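Local structure of core protein VP7 (Bluetongue virus, 1BVP) at residues A[292-296]-A[345-349]. The protein forms homotrimeric capsomers that assemble on the VP3 scaffold to build the surface of the bluetongue virus core. Residues are numbered along the deposited sequence; the frame is centred on the assembly and turned at random.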
# COMPACT_ATOMS: atom_id res chain seq x y z
N PRO A 292 -19.70 -5.34 4.87
CA PRO A 292 -20.14 -4.78 6.15
C PRO A 292 -20.66 -3.36 5.87
O PRO A 292 -20.14 -2.65 5.01
CB PRO A 292 -18.85 -4.78 6.99
CG PRO A 292 -17.73 -4.97 5.99
CD PRO A 292 -18.33 -5.89 4.98
N ASN A 293 -21.68 -2.96 6.61
CA ASN A 293 -22.29 -1.67 6.39
C ASN A 293 -21.63 -0.45 7.01
O ASN A 293 -21.96 0.68 6.65
CB ASN A 293 -23.78 -1.74 6.70
CG ASN A 293 -24.06 -1.88 8.17
OD1 ASN A 293 -23.17 -1.73 9.02
ND2 ASN A 293 -25.31 -2.16 8.50
N MET A 294 -20.76 -0.61 8.00
CA MET A 294 -20.09 0.59 8.54
C MET A 294 -18.64 0.50 8.95
O MET A 294 -18.03 1.50 9.28
CB MET A 294 -20.94 1.38 9.54
CG MET A 294 -21.56 0.64 10.69
SD MET A 294 -22.44 1.87 11.66
CE MET A 294 -24.10 1.56 11.21
N LEU A 295 -18.07 -0.69 8.84
CA LEU A 295 -16.65 -0.86 9.15
C LEU A 295 -16.07 -1.66 8.02
O LEU A 295 -16.73 -2.55 7.48
CB LEU A 295 -16.45 -1.61 10.48
CG LEU A 295 -16.86 -0.84 11.74
CD1 LEU A 295 -16.97 -1.77 12.90
CD2 LEU A 295 -15.88 0.27 12.03
N PRO A 296 -14.86 -1.30 7.57
CA PRO A 296 -14.19 -2.01 6.47
C PRO A 296 -14.13 -3.49 6.81
O PRO A 296 -13.97 -3.88 7.99
CB PRO A 296 -12.76 -1.44 6.50
CG PRO A 296 -12.88 -0.11 7.22
CD PRO A 296 -14.01 -0.26 8.19
N ARG A 345 -17.38 9.47 15.59
CA ARG A 345 -17.13 8.19 16.25
C ARG A 345 -18.40 7.58 16.85
O ARG A 345 -18.63 6.37 16.73
CB ARG A 345 -16.06 8.34 17.33
CG ARG A 345 -16.10 7.26 18.40
CD ARG A 345 -14.77 6.55 18.54
NE ARG A 345 -14.84 5.36 19.39
CZ ARG A 345 -15.70 4.33 19.24
NH1 ARG A 345 -16.62 4.31 18.25
NH2 ARG A 345 -15.60 3.28 20.05
N ALA A 346 -19.23 8.42 17.45
CA ALA A 346 -20.47 7.95 18.07
C ALA A 346 -21.48 7.38 17.10
O ALA A 346 -22.38 6.64 17.49
CB ALA A 346 -21.10 9.07 18.83
N ALA A 347 -21.36 7.76 15.83
CA ALA A 347 -22.30 7.33 14.82
C ALA A 347 -22.09 5.91 14.36
O ALA A 347 -22.99 5.34 13.73
CB ALA A 347 -22.25 8.25 13.65
N TYR A 348 -20.94 5.34 14.71
CA TYR A 348 -20.61 3.97 14.31
C TYR A 348 -21.09 2.93 15.30
O TYR A 348 -20.43 1.91 15.55
CB TYR A 348 -19.12 3.86 14.07
CG TYR A 348 -18.69 4.57 12.81
CD1 TYR A 348 -18.55 5.97 12.78
CD2 TYR A 348 -18.44 3.84 11.64
CE1 TYR A 348 -18.17 6.63 11.60
CE2 TYR A 348 -18.07 4.48 10.46
CZ TYR A 348 -17.93 5.87 10.46
OH TYR A 348 -17.52 6.49 9.31
N VAL A 349 -22.32 3.15 15.76
CA VAL A 349 -23.01 2.32 16.73
C VAL A 349 -22.25 2.44 18.07
O VAL A 349 -22.95 2.58 19.09
CB VAL A 349 -23.19 0.85 16.20
CG1 VAL A 349 -23.44 -0.15 17.35
CG2 VAL A 349 -24.35 0.82 15.19
OXT VAL A 349 -20.98 2.53 18.10
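The aromatic ring of Tyr-348 meets the loop 292-296 along one edge: the carbonyl O of Met-294 lies in the ring plane, 3.2 Å from Tyr-348 CE2, which places a carbonyl oxygen beside ring C-H groups. Leu-295 approaches the ring obliquely, its CD2 4.4 Å from Tyr-348 CD2. Outside the two segments the ring of His-279 meets that of Tyr-348 with the planes at about 50°. The sulfur of Met-294 makes an oblique Met-aromatic contact, SD being 5.3 Å from the Tyr-348 ring centroid and 47° off its normal. Its closer neighbour is backbone, since SD lies 3.8 Å from Tyr-348 CA. Both segments belong to the mainly helical part of VP7: 292-296 is irregular chain between helices 276-286 and 304-323, while 345-349 runs from helix 341-346 into the C-terminal tail, and the contact joins this tail to the loop beside helix 276-286. The Met-294 chain runs extended as far as SD and then turns at chi3 (104°), carrying CE to 4.1 Å from Val-349 CG2, where the two side chains cross nearly at right angles. That last contact deserves less weight, because the terminal valine is poorly ordered. The phenol is held from elsewhere, Tyr-348 OH being hydrogen-bonded to the carbonyl O of Tyr-271. On the trimer side, a second subunit packs against both segments, with its Ile-251 on Leu-295 and its Met-182 on Tyr-348.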